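Local coordinates for protein sorbitol-6-phosphate dehydrogenase (Erwinia amylovora CFBP1430, PDB 5O3Z) that probably interconverts sorbitol 6-phosphate and fructose 6-phosphate with a nicotinamide cofactor, as a sorbitol-6-phosphate 2-dehydrogenase of the short-chain dehydrogenase/reductase family, at residues 27-38 with 54-65; 137-145 with 238-247. All coordinates share one frame; numbering follows the deposited sequence.

Contact 1: residues 27-38 with 54-65; sequences AQAGYHVAVADL and YGAGRAYGFKVD
The Y54 ring lies against the end of helix 17-28. A27 CB makes an off-centre CH-pi contact with it, 3.6 Å from Y54 CE2, and A27 C lies over one face, toward the rim. Q28 CA and CB both lie 3.1 Å from Y54 OH, while the amide is turned 84° from the ring. H32 reaches G57 with the edge of its imidazole: CD2 is 3.1 Å from G57 O, near the ring plane. The R58 chain starts with CG anti to the backbone N (chi1 -174°) and bends at the next two torsions. This brings the guanidinium to the turn after the helix, with A27 O and Y31 O over one face but not hydrogen-bonded. G30 ends that helix in a Schellman motif.

From V33 to D37 the strands pair in parallel. V35 sits at the centre: its N binds Y60 O, and its O takes F62 N at 2.7 Å. A34 and A36 share a sheet face with F62, whose CE1 touches A34 CB at 3.8 Å. V35 O lies at the edge of the F62 ring. Helix 69-83 packs on F62. At the far end K63 NZ bonds L38 O at 2.7 Å, on a lone pair, with the two side chains lying side by side. D37 OD2 is hydrogen-bonded to G15 N. Helix 40-54 links the strands, completing a beta-alpha-beta unit of the Rossmann fold.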
loop_
_atom_site.group_PDB
_atom_site.type_symbol
_atom_site.label_atom_id
_atom_site.label_comp_id
_atom_site.label_asym_id
_atom_site.label_seq_id
_atom_site.Cartn_x
_atom_site.Cartn_y
_atom_site.Cartn_z
ATOM N N ALA A 27 -19.985 -17.260 21.053
ATOM C CA ALA A 27 -20.977 -18.238 21.585
ATOM C C ALA A 27 -22.373 -17.785 21.125
ATOM O O ALA A 27 -23.135 -18.553 20.564
ATOM C CB ALA A 27 -20.882 -18.258 23.086
ATOM N N GLN A 28 -22.654 -16.512 21.327
ATOM C CA GLN A 28 -23.909 -15.910 20.814
ATOM C C GLN A 28 -24.182 -16.173 19.349
ATOM O O GLN A 28 -25.285 -16.590 18.981
ATOM C CB GLN A 28 -23.899 -14.426 21.070
ATOM C CG GLN A 28 -25.227 -13.752 20.768
ATOM C CD GLN A 28 -25.024 -12.281 20.791
ATOM O OE1 GLN A 28 -24.260 -11.740 19.947
ATOM N NE2 GLN A 28 -25.604 -11.610 21.784
ATOM N N ALA A 29 -23.185 -15.994 18.502
ATOM C CA ALA A 29 -23.297 -16.337 17.070
ATOM C C ALA A 29 -23.467 -17.814 16.773
ATOM O O ALA A 29 -23.544 -18.217 15.607
ATOM C CB ALA A 29 -22.083 -15.815 16.326
ATOM N N GLY A 30 -23.507 -18.667 17.808
ATOM C CA GLY A 30 -23.665 -20.070 17.590
ATOM C C GLY A 30 -22.431 -20.950 17.585
ATOM O O GLY A 30 -22.539 -22.113 17.211
ATOM N N TYR A 31 -21.264 -20.423 17.976
ATOM C CA TYR A 31 -20.037 -21.240 18.028
ATOM C C TYR A 31 -19.901 -22.004 19.376
ATOM O O TYR A 31 -20.216 -21.474 20.461
ATOM C CB TYR A 31 -18.755 -20.373 17.757
ATOM C CG TYR A 31 -18.528 -19.853 16.289
ATOM C CD1 TYR A 31 -19.125 -18.672 15.828
ATOM C CD2 TYR A 31 -17.657 -20.518 15.418
ATOM C CE1 TYR A 31 -18.878 -18.208 14.544
ATOM C CE2 TYR A 31 -17.425 -20.080 14.133
ATOM C CZ TYR A 31 -18.062 -18.930 13.693
ATOM O OH TYR A 31 -17.795 -18.509 12.422
ATOM N N HIS A 32 -19.321 -23.190 19.305
ATOM C CA HIS A 32 -18.649 -23.778 20.501
ATOM C C HIS A 32 -17.284 -23.101 20.666
ATOM O O HIS A 32 -16.591 -22.874 19.683
ATOM C CB HIS A 32 -18.472 -25.270 20.357
ATOM C CG HIS A 32 -19.717 -26.035 20.649
ATOM N ND1 HIS A 32 -20.766 -26.122 19.754
ATOM C CD2 HIS A 32 -20.067 -26.781 21.727
ATOM C CE1 HIS A 32 -21.716 -26.880 20.286
ATOM N NE2 HIS A 32 -21.310 -27.291 21.479
ATOM N N VAL A 33 -16.936 -22.736 21.883
ATOM C CA VAL A 33 -15.768 -21.899 22.095
ATOM C C VAL A 33 -14.761 -22.623 22.992
ATOM O O VAL A 33 -15.124 -23.150 24.057
ATOM C CB VAL A 33 -16.124 -20.528 22.661
ATOM C CG1 VAL A 33 -14.866 -19.671 22.823
ATOM C CG2 VAL A 33 -17.115 -19.804 21.738
ATOM N N ALA A 34 -13.517 -22.695 22.516
ATOM C CA ALA A 34 -12.362 -23.084 23.338
ATOM C C ALA A 34 -11.670 -21.795 23.809
ATOM O O ALA A 34 -11.062 -21.092 22.985
ATOM C CB ALA A 34 -11.435 -23.964 22.531
ATOM N N VAL A 35 -11.852 -21.443 25.084
ATOM C CA VAL A 35 -11.233 -20.264 25.745
ATOM C C VAL A 35 -9.813 -20.655 26.226
ATOM O O VAL A 35 -9.687 -21.420 27.249
ATOM C CB VAL A 35 -12.074 -19.747 26.921
ATOM C CG1 VAL A 35 -11.543 -18.451 27.528
ATOM C CG2 VAL A 35 -13.536 -19.588 26.471
ATOM N N ALA A 36 -8.777 -20.170 25.497
ATOM C CA ALA A 36 -7.367 -20.525 25.768
ATOM C C ALA A 36 -6.639 -19.315 26.356
ATOM O O ALA A 36 -6.680 -18.197 25.800
ATOM C CB ALA A 36 -6.702 -21.066 24.521
ATOM N N ASP A 37 -5.989 -19.480 27.506
ATOM C CA ASP A 37 -5.333 -18.344 28.103
ATOM C C ASP A 37 -4.176 -18.697 29.064
ATOM O O ASP A 37 -4.118 -19.793 29.637
ATOM C CB ASP A 37 -6.400 -17.500 28.809
ATOM C CG ASP A 37 -6.001 -16.075 28.990
ATOM O OD1 ASP A 37 -5.388 -15.811 30.070
ATOM O OD2 ASP A 37 -6.318 -15.208 28.065
ATOM N N LEU A 38 -3.258 -17.762 29.244
ATOM C CA LEU A 38 -2.110 -17.997 30.156
ATOM C C LEU A 38 -2.696 -18.223 31.570
ATOM O O LEU A 38 -2.205 -19.083 32.303
ATOM C CB LEU A 38 -1.108 -16.839 30.127
ATOM C CG LEU A 38 0.326 -16.922 30.719
ATOM C CD1 LEU A 38 1.192 -17.958 30.049
ATOM C CD2 LEU A 38 1.031 -15.570 30.572
ATOM N N TYR A 54 -25.680 -20.755 27.754
ATOM C CA TYR A 54 -25.883 -21.391 26.454
ATOM C C TYR A 54 -26.035 -22.897 26.508
ATOM O O TYR A 54 -26.354 -23.500 25.480
ATOM C CB TYR A 54 -24.721 -21.064 25.467
ATOM C CG TYR A 54 -24.659 -19.644 25.014
ATOM C CD1 TYR A 54 -25.586 -19.161 24.094
ATOM C CD2 TYR A 54 -23.766 -18.763 25.558
ATOM C CE1 TYR A 54 -25.576 -17.846 23.700
ATOM C CE2 TYR A 54 -23.742 -17.437 25.164
ATOM C CZ TYR A 54 -24.663 -17.004 24.222
ATOM O OH TYR A 54 -24.665 -15.688 23.836
ATOM N N GLY A 55 -25.777 -23.512 27.663
ATOM C CA GLY A 55 -25.883 -24.967 27.817
ATOM C C GLY A 55 -24.516 -25.553 28.134
ATOM O O GLY A 55 -23.478 -25.008 27.698
ATOM N N ALA A 56 -24.498 -26.642 28.903
ATOM C CA ALA A 56 -23.248 -27.321 29.270
ATOM C C ALA A 56 -22.516 -27.813 28.026
ATOM O O ALA A 56 -23.141 -28.234 27.064
ATOM C CB ALA A 56 -23.536 -28.487 30.217
ATOM N N GLY A 57 -21.183 -27.717 28.033
ATOM C CA GLY A 57 -20.345 -28.261 26.949
ATOM C C GLY A 57 -20.291 -27.330 25.741
ATOM O O GLY A 57 -19.825 -27.725 24.684
ATOM N N ARG A 58 -20.761 -26.100 25.912
ATOM C CA ARG A 58 -20.656 -25.104 24.849
ATOM C C ARG A 58 -19.259 -24.520 24.789
ATOM O O ARG A 58 -18.696 -24.396 23.688
ATOM C CB ARG A 58 -21.643 -23.975 25.024
ATOM C CG ARG A 58 -21.633 -23.020 23.827
ATOM C CD ARG A 58 -23.029 -22.689 23.415
ATOM N NE ARG A 58 -23.350 -23.060 22.059
ATOM C CZ ARG A 58 -24.303 -22.463 21.349
ATOM N NH1 ARG A 58 -24.541 -22.862 20.102
ATOM N NH2 ARG A 58 -25.047 -21.503 21.885
ATOM N N ALA A 59 -18.751 -24.173 25.971
ATOM C CA ALA A 59 -17.394 -23.661 26.178
ATOM C C ALA A 59 -16.524 -24.507 27.179
ATOM O O ALA A 59 -17.034 -24.992 28.219
ATOM C CB ALA A 59 -17.471 -22.241 26.642
ATOM N N TYR A 60 -15.246 -24.680 26.853
ATOM C CA TYR A 60 -14.210 -25.198 27.789
ATOM C C TYR A 60 -13.028 -24.233 27.867
ATOM O O TYR A 60 -12.661 -23.561 26.863
ATOM C CB TYR A 60 -13.697 -26.559 27.358
ATOM C CG TYR A 60 -14.707 -27.636 27.555
ATOM C CD1 TYR A 60 -15.710 -27.871 26.585
ATOM C CD2 TYR A 60 -14.711 -28.421 28.733
ATOM C CE1 TYR A 60 -16.681 -28.863 26.771
ATOM C CE2 TYR A 60 -15.688 -29.408 28.923
ATOM C CZ TYR A 60 -16.657 -29.625 27.954
ATOM O OH TYR A 60 -17.579 -30.603 28.169
ATOM N N GLY A 61 -12.468 -24.106 29.066
ATOM C CA GLY A 61 -11.286 -23.281 29.306
ATOM C C GLY A 61 -10.010 -24.126 29.227
ATOM O O GLY A 61 -9.978 -25.283 29.719
ATOM N N PHE A 62 -8.958 -23.563 28.642
ATOM C CA PHE A 62 -7.656 -24.259 28.493
ATOM C C PHE A 62 -6.538 -23.299 28.853
ATOM O O PHE A 62 -6.684 -22.113 28.649
ATOM C CB PHE A 62 -7.421 -24.694 27.075
ATOM C CG PHE A 62 -8.431 -25.667 26.559
ATOM C CD1 PHE A 62 -9.684 -25.210 26.151
ATOM C CD2 PHE A 62 -8.136 -27.012 26.410
ATOM C CE1 PHE A 62 -10.610 -26.072 25.641
ATOM C CE2 PHE A 62 -9.094 -27.896 25.941
ATOM C CZ PHE A 62 -10.321 -27.420 25.527
ATOM N N LYS A 63 -5.451 -23.824 29.446
ATOM C CA LYS A 63 -4.250 -23.076 29.701
ATOM C C LYS A 63 -3.378 -23.135 28.451
ATOM O O LYS A 63 -3.214 -24.180 27.826
ATOM C CB LYS A 63 -3.474 -23.685 30.881
ATOM C CG LYS A 63 -2.616 -22.694 31.653
ATOM C CD LYS A 63 -1.161 -22.744 31.228
ATOM C CE LYS A 63 -0.235 -22.144 32.294
ATOM N NZ LYS A 63 0.003 -20.679 32.082
ATOM N N VAL A 64 -2.833 -21.989 28.074
ATOM C CA VAL A 64 -1.760 -21.999 27.036
ATOM C C VAL A 64 -0.803 -20.802 27.192
ATOM O O VAL A 64 -1.191 -19.709 27.612
ATOM C CB VAL A 64 -2.299 -22.089 25.582
ATOM C CG1 VAL A 64 -3.031 -20.791 25.183
ATOM C CG2 VAL A 64 -1.153 -22.401 24.626
ATOM N N ASP A 65 0.480 -21.097 26.916
ATOM C CA ASP A 65 1.512 -20.104 26.793
ATOM C C ASP A 65 1.788 -20.143 25.330
ATOM O O ASP A 65 2.429 -21.112 24.838
ATOM C CB ASP A 65 2.763 -20.512 27.615
ATOM C CG ASP A 65 3.963 -19.602 27.356
ATOM O OD1 ASP A 65 3.841 -18.559 26.674
ATOM O OD2 ASP A 65 5.042 -19.896 27.868
#

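Contact 2: residues 137-145 with 238-247; sequences KGRIIQINS and LLFYASDKAA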
loop_
_atom_site.group_PDB
_atom_site.type_symbol
_atom_site.label_atom_id
_atom_site.label_comp_id
_atom_site.label_asym_id
_atom_site.label_seq_id
_atom_site.Cartn_x
_atom_site.Cartn_y
_atom_site.Cartn_z
ATOM N N LYS A 137 -12.926 -26.042 5.828
ATOM C CA LYS A 137 -12.592 -24.839 5.116
ATOM C C LYS A 137 -12.570 -23.794 6.163
ATOM O O LYS A 137 -13.557 -23.046 6.350
ATOM C CB LYS A 137 -13.657 -24.489 4.105
ATOM C CG LYS A 137 -13.823 -25.481 2.974
ATOM C CD LYS A 137 -15.169 -25.168 2.303
ATOM C CE LYS A 137 -15.665 -26.300 1.437
ATOM N NZ LYS A 137 -14.573 -26.909 0.633
ATOM N N GLY A 138 -11.447 -23.747 6.870
ATOM C CA GLY A 138 -11.357 -23.012 8.135
ATOM C C GLY A 138 -11.000 -21.545 7.964
ATOM O O GLY A 138 -10.862 -21.076 6.876
ATOM N N ARG A 139 -10.949 -20.841 9.089
ATOM C CA ARG A 139 -10.606 -19.456 9.193
ATOM C C ARG A 139 -9.516 -19.244 10.264
ATOM O O ARG A 139 -9.523 -19.895 11.324
ATOM C CB ARG A 139 -11.824 -18.750 9.623
ATOM C CG ARG A 139 -12.981 -18.947 8.677
ATOM C CD ARG A 139 -12.742 -18.179 7.415
ATOM N NE ARG A 139 -13.839 -18.135 6.499
ATOM C CZ ARG A 139 -14.004 -18.906 5.439
ATOM N NH1 ARG A 139 -13.193 -19.922 5.166
ATOM N NH2 ARG A 139 -15.061 -18.678 4.625
ATOM N N ILE A 140 -8.590 -18.333 10.000
ATOM C CA ILE A 140 -7.615 -17.915 10.970
ATOM C C ILE A 140 -7.703 -16.403 10.958
ATOM O O ILE A 140 -7.542 -15.792 9.884
ATOM C CB ILE A 140 -6.199 -18.379 10.623
ATOM C CG1 ILE A 140 -6.079 -19.905 10.643
ATOM C CG2 ILE A 140 -5.195 -17.728 11.562
ATOM C CD1 ILE A 140 -4.783 -20.458 10.079
ATOM N N ILE A 141 -7.959 -15.813 12.100
ATOM C CA ILE A 141 -8.032 -14.373 12.179
ATOM C C ILE A 141 -7.126 -13.907 13.250
ATOM O O ILE A 141 -7.310 -14.265 14.418
ATOM C CB ILE A 141 -9.473 -13.912 12.433
ATOM C CG1 ILE A 141 -10.294 -14.150 11.145
ATOM C CG2 ILE A 141 -9.521 -12.435 12.784
ATOM C CD1 ILE A 141 -11.790 -14.140 11.350
ATOM N N GLN A 142 -6.180 -13.017 12.897
ATOM C CA GLN A 142 -5.326 -12.367 13.888
ATOM C C GLN A 142 -5.779 -10.983 14.321
ATOM O O GLN A 142 -6.060 -10.115 13.498
ATOM C CB GLN A 142 -3.913 -12.187 13.295
ATOM C CG GLN A 142 -2.837 -11.831 14.326
ATOM C CD GLN A 142 -1.670 -10.952 13.765
ATOM O OE1 GLN A 142 -1.731 -10.406 12.646
ATOM N NE2 GLN A 142 -0.643 -10.743 14.613
ATOM N N ILE A 143 -5.751 -10.704 15.595
ATOM C CA ILE A 143 -5.956 -9.327 16.093
ATOM C C ILE A 143 -4.630 -8.558 15.935
ATOM O O ILE A 143 -3.631 -8.968 16.475
ATOM C CB ILE A 143 -6.398 -9.325 17.544
ATOM C CG1 ILE A 143 -7.661 -10.207 17.739
ATOM C CG2 ILE A 143 -6.647 -7.921 18.003
ATOM C CD1 ILE A 143 -8.766 -10.019 16.652
ATOM N N ASN A 144 -4.641 -7.478 15.134
ATOM C CA ASN A 144 -3.473 -6.718 14.825
ATOM C C ASN A 144 -3.906 -5.283 15.170
ATOM O O ASN A 144 -4.862 -5.081 15.970
ATOM C CB ASN A 144 -3.052 -7.044 13.370
ATOM C CG ASN A 144 -1.591 -6.664 13.052
ATOM O OD1 ASN A 144 -1.148 -5.527 13.272
ATOM N ND2 ASN A 144 -0.878 -7.611 12.518
ATOM N N SER A 145 -3.283 -4.299 14.545
ATOM C CA SER A 145 -3.247 -2.959 15.031
ATOM C C SER A 145 -3.006 -2.070 13.818
ATOM O O SER A 145 -2.380 -2.504 12.843
ATOM C CB SER A 145 -2.105 -2.782 16.002
ATOM O OG SER A 145 -1.927 -1.416 16.434
ATOM N N LEU A 238 -14.832 -9.453 12.527
ATOM C CA LEU A 238 -14.416 -10.841 12.764
ATOM C C LEU A 238 -15.453 -11.850 12.248
ATOM O O LEU A 238 -15.152 -12.797 11.479
ATOM C CB LEU A 238 -14.090 -11.026 14.239
ATOM C CG LEU A 238 -13.378 -12.345 14.586
ATOM C CD1 LEU A 238 -12.600 -12.127 15.864
ATOM C CD2 LEU A 238 -14.349 -13.494 14.773
ATOM N N LEU A 239 -16.707 -11.606 12.601
ATOM C CA LEU A 239 -17.787 -12.558 12.248
ATOM C C LEU A 239 -17.987 -12.637 10.768
ATOM O O LEU A 239 -18.246 -13.726 10.225
ATOM C CB LEU A 239 -19.088 -12.167 12.917
ATOM C CG LEU A 239 -19.172 -12.363 14.445
ATOM C CD1 LEU A 239 -20.503 -11.845 15.004
ATOM C CD2 LEU A 239 -18.923 -13.807 14.803
ATOM N N PHE A 240 -17.793 -11.500 10.075
ATOM C CA PHE A 240 -18.046 -11.505 8.673
ATOM C C PHE A 240 -16.955 -12.282 8.021
ATOM O O PHE A 240 -17.241 -13.241 7.267
ATOM C CB PHE A 240 -18.185 -10.068 8.093
ATOM C CG PHE A 240 -18.238 -10.082 6.610
ATOM C CD1 PHE A 240 -19.335 -10.645 5.955
ATOM C CD2 PHE A 240 -17.141 -9.718 5.860
ATOM C CE1 PHE A 240 -19.371 -10.750 4.573
ATOM C CE2 PHE A 240 -17.161 -9.811 4.490
ATOM C CZ PHE A 240 -18.285 -10.327 3.839
ATOM N N TYR A 241 -15.673 -11.932 8.290
ATOM C CA TYR A 241 -14.543 -12.681 7.652
ATOM C C TYR A 241 -14.427 -14.172 8.077
ATOM O O TYR A 241 -13.920 -15.034 7.351
ATOM C CB TYR A 241 -13.207 -11.883 7.692
ATOM C CG TYR A 241 -13.232 -10.620 6.773
ATOM C CD1 TYR A 241 -12.870 -10.709 5.438
ATOM C CD2 TYR A 241 -13.645 -9.403 7.228
ATOM C CE1 TYR A 241 -12.962 -9.578 4.575
ATOM C CE2 TYR A 241 -13.695 -8.285 6.397
ATOM C CZ TYR A 241 -13.344 -8.372 5.094
ATOM O OH TYR A 241 -13.344 -7.292 4.240
ATOM N N ALA A 242 -15.008 -14.498 9.209
ATOM C CA ALA A 242 -15.070 -15.923 9.641
ATOM C C ALA A 242 -16.196 -16.713 8.967
ATOM O O ALA A 242 -16.179 -17.947 8.936
ATOM C CB ALA A 242 -15.232 -15.973 11.161
ATOM N N SER A 243 -17.163 -16.010 8.369
ATOM C CA SER A 243 -18.333 -16.643 7.792
ATOM C C SER A 243 -18.027 -17.301 6.438
ATOM O O SER A 243 -17.054 -16.966 5.750
ATOM C CB SER A 243 -19.444 -15.591 7.638
ATOM O OG SER A 243 -19.341 -14.965 6.358
ATOM N N ASP A 244 -18.913 -18.171 5.969
ATOM C CA ASP A 244 -18.806 -18.684 4.584
ATOM C C ASP A 244 -19.107 -17.610 3.536
ATOM O O ASP A 244 -18.825 -17.798 2.361
ATOM C CB ASP A 244 -19.692 -19.921 4.402
ATOM C CG ASP A 244 -19.255 -21.092 5.333
ATOM O OD1 ASP A 244 -18.024 -21.262 5.538
ATOM O OD2 ASP A 244 -20.119 -21.833 5.887
ATOM N N LYS A 245 -19.630 -16.471 3.963
ATOM C CA LYS A 245 -19.902 -15.341 3.014
ATOM C C LYS A 245 -18.622 -14.631 2.446
ATOM O O LYS A 245 -18.672 -14.045 1.357
ATOM C CB LYS A 245 -20.819 -14.312 3.677
ATOM C CG LYS A 245 -22.236 -14.824 3.901
ATOM C CD LYS A 245 -22.930 -14.041 5.011
ATOM C CE LYS A 245 -24.425 -14.267 4.914
ATOM N NZ LYS A 245 -25.256 -13.445 5.827
ATOM N N ALA A 246 -17.511 -14.765 3.182
ATOM C CA ALA A 246 -16.202 -14.198 2.876
ATOM C C ALA A 246 -15.236 -15.262 2.386
ATOM O O ALA A 246 -14.014 -15.084 2.490
ATOM C CB ALA A 246 -15.659 -13.503 4.110
ATOM N N ALA A 247 -15.739 -16.349 1.787
ATOM C CA ALA A 247 -14.883 -17.414 1.274
ATOM C C ALA A 247 -13.899 -17.045 0.163
ATOM O O ALA A 247 -12.891 -17.704 0.033
ATOM C CB ALA A 247 -15.702 -18.642 0.830
#
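The R139 guanidinium is met at its edge by two backbone carbonyls, Y241 O and S243 O, both near its plane. R139 NH2 donates to S243 O at 2.9 Å, with an N-H...O angle of 159°, although the nitrogen lies above the carbonyl plane. R139 NE makes only a weak bond to Y241 O, at 3.2 Å. Within its own segment, R139 NH1 bonds O of the preceding G138 at 3.1 Å. The NH1 and NH2 bonds, with partners near the guanidinium plane, would hold its rotation. D244 OD1 is 4.0 Å from R139 NH2 and well out of the guanidinium plane, so it may contribute charge, but no N-H points at it.

The aromatic rings of the helix pack on each other. F240 has A246 CB over one face and Y241 CE2 at its edge, while F240 CD2 lies over one face of Y241.

The R139 chain bends at its second torsion (chi2 -72°), which carries the guanidinium to the C-terminal end of the helix. CG rests 3.4 Å from A242 O. I141 CD1 packs against both L238 CG, at 4.0 Å, and A242 CB, at 3.9 Å. S243 OG bonds F240 O and accepts from K245 N in an ST turn.

The 238-242 end of helix 231-242 runs roughly antiparallel to strand 139-145 (152°). L238 and A242 also touch strand 88-91, and R139 and I141 touch strand 182-188. Helix 106-133 packs on I140 and Q142. Y241 OH bonds Y241 OH of the second subunit, and F240 stacks on F240 of that subunit.

How the contacts relate
Both contacts belong to the same parallel sheet, with centres about 18 Å apart. Contact 1 is at one border of the sheet and is partly buried. Contact 2 is buried, and its strand lies inside the sheet. Contact 1 joins neighbouring strands, mostly through backbone hydrogen bonds. Contact 2 joins a strand to a helix through side chains: apolar packing and one arginine that binds backbone carbonyls. No other subunit touches contact 1, whereas contact 2 reaches a second subunit. They meet where Y31 OH packs on A242 CB at 3.8 Å and A29 CB on L239 CD2, so helix 231-242 also borders the loop after helix 17-28.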